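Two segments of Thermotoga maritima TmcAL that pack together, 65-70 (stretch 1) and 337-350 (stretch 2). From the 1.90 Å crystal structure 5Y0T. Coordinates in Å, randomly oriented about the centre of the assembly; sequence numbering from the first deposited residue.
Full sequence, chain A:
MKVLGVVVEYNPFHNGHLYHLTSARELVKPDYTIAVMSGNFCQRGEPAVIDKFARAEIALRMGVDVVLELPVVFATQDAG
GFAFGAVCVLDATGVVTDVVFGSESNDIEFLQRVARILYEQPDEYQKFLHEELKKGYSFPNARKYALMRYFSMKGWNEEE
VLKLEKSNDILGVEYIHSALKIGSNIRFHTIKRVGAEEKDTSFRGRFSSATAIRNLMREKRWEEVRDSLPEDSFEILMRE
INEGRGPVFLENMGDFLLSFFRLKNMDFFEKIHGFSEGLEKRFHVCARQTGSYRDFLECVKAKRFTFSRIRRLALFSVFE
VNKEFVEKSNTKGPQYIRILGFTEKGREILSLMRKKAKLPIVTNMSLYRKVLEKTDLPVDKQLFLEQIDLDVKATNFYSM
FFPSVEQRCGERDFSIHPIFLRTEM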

ATOM      1  N   ASP A  65     -34.485   0.967  14.747  1.00 18.45           N
ATOM      2  CA  ASP A  65     -34.713  -0.427  15.167  1.00 17.77           C
ATOM      3  C   ASP A  65     -33.679  -1.389  14.609  1.00 19.26           C
ATOM      4  O   ASP A  65     -33.307  -2.348  15.276  1.00 17.29           O
ATOM      5  CB  ASP A  65     -36.098  -0.911  14.750  1.00 15.41           C
ATOM      6  CG  ASP A  65     -37.205  -0.072  15.373  1.00 26.41           C
ATOM      7  OD1 ASP A  65     -38.062   0.439  14.633  1.00 24.08           O
ATOM      8  OD2 ASP A  65     -37.196   0.089  16.603  1.00 27.98           O
ATOM      9  N   VAL A  66     -33.302  -1.161  13.348  1.00 16.67           N
ATOM     10  CA  VAL A  66     -32.324  -1.997  12.631  1.00 18.92           C
ATOM     11  C   VAL A  66     -31.351  -1.124  11.835  1.00 20.47           C
ATOM     12  O   VAL A  66     -31.773  -0.223  11.117  1.00 20.99           O
ATOM     13  CB  VAL A  66     -33.013  -2.970  11.645  1.00 14.77           C
ATOM     14  CG1 VAL A  66     -31.979  -3.901  10.964  1.00 16.11           C
ATOM     15  CG2 VAL A  66     -34.128  -3.797  12.360  1.00 15.25           C
ATOM     16  N   VAL A  67     -30.056  -1.409  11.950  1.00 16.54           N
ATOM     17  CA  VAL A  67     -29.037  -0.688  11.190  1.00 14.36           C
ATOM     18  C   VAL A  67     -28.386  -1.641  10.192  1.00 18.27           C
ATOM     19  O   VAL A  67     -27.951  -2.725  10.569  1.00 18.98           O
ATOM     20  CB  VAL A  67     -27.919  -0.085  12.081  1.00 17.31           C
ATOM     21  CG1 VAL A  67     -26.855   0.598  11.198  1.00 15.90           C
ATOM     22  CG2 VAL A  67     -28.500   0.925  13.085  1.00 14.81           C
ATOM     23  N   LEU A  68     -28.359  -1.222   8.930  1.00 15.90           N
ATOM     24  CA  LEU A  68     -27.736  -1.959   7.829  1.00 17.30           C
ATOM     25  C   LEU A  68     -26.485  -1.232   7.381  1.00 19.22           C
ATOM     26  O   LEU A  68     -26.427  -0.009   7.466  1.00 18.11           O
ATOM     27  CB  LEU A  68     -28.695  -2.078   6.646  1.00 15.44           C
ATOM     28  CG  LEU A  68     -30.146  -2.396   7.009  1.00 19.32           C
ATOM     29  CD1 LEU A  68     -31.059  -2.373   5.764  1.00 16.47           C
ATOM     30  CD2 LEU A  68     -30.203  -3.733   7.697  1.00 21.04           C
ATOM     31  N   GLU A  69     -25.474  -1.962   6.917  1.00 17.69           N
ATOM     32  CA  GLU A  69     -24.331  -1.285   6.310  1.00 14.84           C
ATOM     33  C   GLU A  69     -24.576  -1.003   4.827  1.00 15.43           C
ATOM     34  O   GLU A  69     -24.984  -1.891   4.074  1.00 19.27           O
ATOM     35  CB  GLU A  69     -23.038  -2.100   6.458  1.00 13.39           C
ATOM     36  CG  GLU A  69     -21.850  -1.336   5.885  1.00 17.13           C
ATOM     37  CD  GLU A  69     -20.497  -1.995   6.147  1.00 19.55           C
ATOM     38  OE1 GLU A  69     -20.454  -3.086   6.767  1.00 22.55           O
ATOM     39  OE2 GLU A  69     -19.476  -1.418   5.713  1.00 23.10           O
ATOM     40  N   LEU A  70     -24.343   0.238   4.419  1.00 17.01           N
ATOM     41  CA  LEU A  70     -24.268   0.585   2.998  1.00 14.71           C
ATOM     42  C   LEU A  70     -22.895   0.112   2.525  1.00 14.67           C
ATOM     43  O   LEU A  70     -21.885   0.589   3.031  1.00 18.54           O
ATOM     44  CB  LEU A  70     -24.440   2.095   2.800  1.00 14.77           C
ATOM     45  CG  LEU A  70     -24.259   2.666   1.377  1.00 18.87           C
ATOM     46  CD1 LEU A  70     -25.297   2.063   0.444  1.00 22.23           C
ATOM     47  CD2 LEU A  70     -24.358   4.178   1.380  1.00 19.18           C
TER
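Stretch 2 337-350: IRILGFTEKGREIL

Stretch 2 runs as a β-strand from Ile 337 to Thr 343, turns, and enters a helix that continues beyond Leu 350. Its strand lies antiparallel beside the strand of stretch 1, the two N-to-C directions making an angle of 137° and the axes approaching to 4.5 Å. Together the stretches bury 632 Å², although no touching pair is closer than 269 positions in sequence.

At the start of stretch 1, Asp 65 meets the turn between strand and helix. Its carbonyl O accepts a hydrogen bond from Thr 343 N (2.9 Å) and also receives a CA-H...O contact from Phe 342 CA at 3.1 Å. Gly 346 CA comes within 3.6 Å of the same Asp 65 O, where a β-carbon on the glycine would clash. Thr 343 OG1 caps the helix by accepting from Gly 346 N at 2.9 Å, and a water links this hydroxyl to the carboxylate, 2.7 Å from Thr 343 OG1 and 2.4 Å from Asp 65 OD2.

Val 66 pairs with Phe 342 in a non-hydrogen-bonded bridge, CA to CA 4.2 Å. Its CG2 packs against Phe 342 CB at 4.0 Å and against Ile 349 CG2 at 3.5 Å, so that one methyl group touches both the strand and the first part of the helix.

Val 67 projects to the other face of the sheet and forms the hydrogen-bonded pair with Gly 341. Val 67 N donates to Gly 341 O at 2.8 Å, almost linearly. In return, Val 67 O accepts from Leu 340 N at 2.8 Å and, weakly, from Gly 341 N at 3.3 Å. This shared acceptor marks a β-bulge: Leu 340, with phi/psi of -88/-23°, departs from extended geometry, and the register shifts by one residue. The CA-to-CB bond of Leu 340 points toward stretch 1, with Leu 340 CB 4.1 Å from Val 67 CG1.

Beyond the bulge, Leu 68 faces Ile 339, on the same side of the sheet as Val 66. Leu 68 CD2 lies 3.4 Å from Ile 339 CD1 and 3.7 Å from Ile 337 CG2.

Glu 69 N donates to Arg 338 O at 3.0 Å. The side chains form a salt bridge, Glu 69 OE1 to Arg 338 NH1 3.5 Å, in which the oxygen lies well out of the guanidinium plane and no N-H points at it; a water bridges the same two atoms. A second water joins Glu 69 O (2.6 Å) to Arg 338 N (2.8 Å).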

ATOM      1  N   ILE A 337     -27.705  -7.857   2.250  1.00 18.33           N
ATOM      2  CA  ILE A 337     -28.068  -6.918   3.288  1.00 18.56           C
ATOM      3  C   ILE A 337     -27.250  -7.246   4.531  1.00 19.06           C
ATOM      4  O   ILE A 337     -27.446  -8.298   5.136  1.00 19.76           O
ATOM      5  CB  ILE A 337     -29.570  -6.989   3.617  1.00 22.07           C
ATOM      6  CG1 ILE A 337     -30.396  -6.571   2.391  1.00 20.44           C
ATOM      7  CG2 ILE A 337     -29.874  -6.067   4.793  1.00 22.00           C
ATOM      8  CD1 ILE A 337     -31.861  -7.041   2.431  1.00 17.81           C
ATOM      9  N   ARG A 338     -26.348  -6.347   4.917  1.00 18.48           N
ATOM     10  CA  ARG A 338     -25.505  -6.574   6.098  1.00 17.29           C
ATOM     11  C   ARG A 338     -26.167  -5.945   7.326  1.00 19.76           C
ATOM     12  O   ARG A 338     -26.410  -4.753   7.337  1.00 16.61           O
ATOM     13  CB  ARG A 338     -24.095  -5.983   5.895  1.00 20.27           C
ATOM     14  CG  ARG A 338     -23.227  -5.955   7.182  1.00 19.58           C
ATOM     15  CD  ARG A 338     -22.566  -7.312   7.467  1.00 23.22           C
ATOM     16  NE  ARG A 338     -21.776  -7.280   8.707  1.00 20.33           N
ATOM     17  CZ  ARG A 338     -20.520  -6.847   8.772  1.00 25.02           C
ATOM     18  NH1 ARG A 338     -19.901  -6.438   7.666  1.00 19.52           N
ATOM     19  NH2 ARG A 338     -19.872  -6.853   9.932  1.00 20.87           N
ATOM     20  N   ILE A 339     -26.437  -6.743   8.357  1.00 17.67           N
ATOM     21  CA  ILE A 339     -27.022  -6.225   9.595  1.00 16.08           C
ATOM     22  C   ILE A 339     -25.904  -5.805  10.534  1.00 18.02           C
ATOM     23  O   ILE A 339     -25.110  -6.645  10.936  1.00 20.06           O
ATOM     24  CB  ILE A 339     -27.878  -7.283  10.337  1.00 22.54           C
ATOM     25  CG1 ILE A 339     -28.934  -7.925   9.426  1.00 23.04           C
ATOM     26  CG2 ILE A 339     -28.479  -6.691  11.626  1.00 19.49           C
ATOM     27  CD1 ILE A 339     -29.834  -6.968   8.735  1.00 25.52           C
ATOM     28  N   LEU A 340     -25.795  -4.508  10.830  1.00 16.86           N
ATOM     29  CA  LEU A 340     -24.828  -4.040  11.823  1.00 20.85           C
ATOM     30  C   LEU A 340     -25.380  -4.033  13.243  1.00 21.55           C
ATOM     31  O   LEU A 340     -24.611  -4.067  14.203  1.00 17.25           O
ATOM     32  CB  LEU A 340     -24.328  -2.639  11.468  1.00 20.30           C
ATOM     33  CG  LEU A 340     -23.479  -2.535  10.200  1.00 20.84           C
ATOM     34  CD1 LEU A 340     -23.158  -1.079   9.974  1.00 17.20           C
ATOM     35  CD2 LEU A 340     -22.174  -3.394  10.281  1.00 18.58           C
ATOM     36  N   GLY A 341     -26.704  -3.974  13.384  1.00 18.68           N
ATOM     37  CA  GLY A 341     -27.298  -3.982  14.703  1.00 16.54           C
ATOM     38  C   GLY A 341     -28.814  -3.896  14.676  1.00 19.67           C
ATOM     39  O   GLY A 341     -29.411  -3.477  13.671  1.00 16.46           O
ATOM     40  N   PHE A 342     -29.437  -4.330  15.769  1.00 18.84           N
ATOM     41  CA  PHE A 342     -30.875  -4.163  15.927  1.00 19.97           C
ATOM     42  C   PHE A 342     -31.266  -4.216  17.397  1.00 20.95           C
ATOM     43  O   PHE A 342     -30.515  -4.723  18.240  1.00 22.75           O
ATOM     44  CB  PHE A 342     -31.665  -5.214  15.112  1.00 16.83           C
ATOM     45  CG  PHE A 342     -31.275  -6.660  15.390  1.00 18.56           C
ATOM     46  CD1 PHE A 342     -30.185  -7.232  14.744  1.00 17.90           C
ATOM     47  CD2 PHE A 342     -32.032  -7.454  16.240  1.00 18.45           C
ATOM     48  CE1 PHE A 342     -29.846  -8.560  14.967  1.00 14.48           C
ATOM     49  CE2 PHE A 342     -31.697  -8.792  16.481  1.00 21.15           C
ATOM     50  CZ  PHE A 342     -30.596  -9.350  15.840  1.00 13.95           C
ATOM     51  N   THR A 343     -32.436  -3.670  17.713  1.00 16.75           N
ATOM     52  CA  THR A 343     -32.950  -3.778  19.065  1.00 16.91           C
ATOM     53  C   THR A 343     -33.875  -4.975  19.252  1.00 16.84           C
ATOM     54  O   THR A 343     -34.281  -5.612  18.292  1.00 21.78           O
ATOM     55  CB  THR A 343     -33.752  -2.537  19.452  1.00 19.46           C
ATOM     56  OG1 THR A 343     -34.915  -2.466  18.618  1.00 19.42           O
ATOM     57  CG2 THR A 343     -32.907  -1.275  19.276  1.00 21.26           C
ATOM     58  N   GLU A 344     -34.271  -5.210  20.495  1.00 16.06           N
ATOM     59  CA  GLU A 344     -35.270  -6.232  20.799  1.00 22.72           C
ATOM     60  C   GLU A 344     -36.562  -6.018  19.996  1.00 23.60           C
ATOM     61  O   GLU A 344     -37.156  -6.965  19.462  1.00 20.12           O
ATOM     62  CB  GLU A 344     -35.572  -6.234  22.289  1.00 22.89           C
ATOM     63  CG  GLU A 344     -36.556  -7.295  22.693  1.00 30.28           C
ATOM     64  CD  GLU A 344     -36.756  -7.349  24.182  1.00 37.54           C
ATOM     65  OE1 GLU A 344     -35.975  -6.697  24.913  1.00 31.14           O
ATOM     66  OE2 GLU A 344     -37.697  -8.044  24.612  1.00 39.60           O
ATOM     67  N   LYS A 345     -36.992  -4.766  19.915  1.00 23.39           N
ATOM     68  CA  LYS A 345     -38.135  -4.404  19.082  1.00 26.94           C
ATOM     69  C   LYS A 345     -37.823  -4.674  17.607  1.00 25.38           C
ATOM     70  O   LYS A 345     -38.666  -5.186  16.873  1.00 26.89           O
ATOM     71  CB  LYS A 345     -38.502  -2.929  19.277  1.00 24.03           C
ATOM     72  CG  LYS A 345     -39.647  -2.439  18.372  1.00 27.40           C
ATOM     73  CD  LYS A 345     -40.972  -3.106  18.757  1.00 32.16           C
ATOM     74  CE  LYS A 345     -42.167  -2.457  18.035  1.00 30.70           C
ATOM     75  NZ  LYS A 345     -43.478  -3.105  18.380  1.00 35.03           N
ATOM     76  N   GLY A 346     -36.607  -4.320  17.191  1.00 20.90           N
ATOM     77  CA  GLY A 346     -36.133  -4.561  15.840  1.00 20.85           C
ATOM     78  C   GLY A 346     -36.230  -6.002  15.368  1.00 21.35           C
ATOM     79  O   GLY A 346     -36.369  -6.247  14.158  1.00 21.39           O
ATOM     80  N   ARG A 347     -36.155  -6.957  16.302  1.00 22.21           N
ATOM     81  CA  ARG A 347     -36.314  -8.381  15.973  1.00 21.46           C
ATOM     82  C   ARG A 347     -37.531  -8.665  15.110  1.00 21.45           C
ATOM     83  O   ARG A 347     -37.484  -9.490  14.192  1.00 23.71           O
ATOM     84  CB  ARG A 347     -36.471  -9.236  17.238  1.00 21.95           C
ATOM     85  CG  ARG A 347     -35.223  -9.425  18.086  1.00 21.73           C
ATOM     86  CD  ARG A 347     -35.638 -10.211  19.350  1.00 23.50           C
ATOM     87  NE  ARG A 347     -34.500 -10.608  20.170  1.00 29.59           N
ATOM     88  CZ  ARG A 347     -34.601 -10.971  21.448  1.00 31.54           C
ATOM     89  NH1 ARG A 347     -35.791 -10.956  22.057  1.00 28.07           N
ATOM     90  NH2 ARG A 347     -33.513 -11.342  22.122  1.00 31.89           N
ATOM     91  N   GLU A 348     -38.633  -8.008  15.458  1.00 21.40           N
ATOM     92  CA  GLU A 348     -39.909  -8.216  14.793  1.00 23.21           C
ATOM     93  C   GLU A 348     -39.816  -7.870  13.307  1.00 24.01           C
ATOM     94  O   GLU A 348     -40.312  -8.629  12.468  1.00 26.83           O
ATOM     95  CB  GLU A 348     -41.006  -7.387  15.469  1.00 29.02           C
ATOM     96  CG  GLU A 348     -41.206  -7.731  16.950  1.00 31.42           C
ATOM     97  CD  GLU A 348     -42.027  -6.693  17.702  1.00 39.99           C
ATOM     98  OE1 GLU A 348     -42.559  -5.757  17.058  1.00 36.76           O
ATOM     99  OE2 GLU A 348     -42.137  -6.815  18.943  1.00 42.69           O
ATOM    100  N   ILE A 349     -39.191  -6.740  12.970  1.00 17.58           N
ATOM    101  CA  ILE A 349     -39.139  -6.345  11.553  1.00 18.17           C
ATOM    102  C   ILE A 349     -38.029  -7.125  10.854  1.00 21.22           C
ATOM    103  O   ILE A 349     -38.140  -7.457   9.679  1.00 23.42           O
ATOM    104  CB  ILE A 349     -38.962  -4.799  11.356  1.00 18.02           C
ATOM    105  CG1 ILE A 349     -39.170  -4.407   9.885  1.00 17.80           C
ATOM    106  CG2 ILE A 349     -37.592  -4.312  11.826  1.00 21.07           C
ATOM    107  CD1 ILE A 349     -40.553  -4.801   9.343  1.00 18.15           C
ATOM    108  N   LEU A 350     -36.990  -7.495  11.591  1.00 20.47           N
ATOM    109  CA  LEU A 350     -35.936  -8.308  10.982  1.00 24.57           C
ATOM    110  C   LEU A 350     -36.475  -9.687  10.612  1.00 23.70           C
ATOM    111  O   LEU A 350     -36.154 -10.240   9.557  1.00 28.79           O
ATOM    112  CB  LEU A 350     -34.739  -8.421  11.922  1.00 19.75           C
ATOM    113  CG  LEU A 350     -33.553  -9.226  11.375  1.00 31.70           C
ATOM    114  CD1 LEU A 350     -33.105  -8.656  10.032  1.00 28.69           C
ATOM    115  CD2 LEU A 350     -32.408  -9.217  12.387  1.00 28.79           C
TER
HETATM  116  O   HOH W   1     -36.066  -0.072  18.737  1.00 23.90           O
HETATM  117  O   HOH W   2     -20.750  -5.280   5.242  1.00 24.08           O
HETATM  118  O   HOH W   3     -26.090  -4.126   3.260  1.00 26.75           O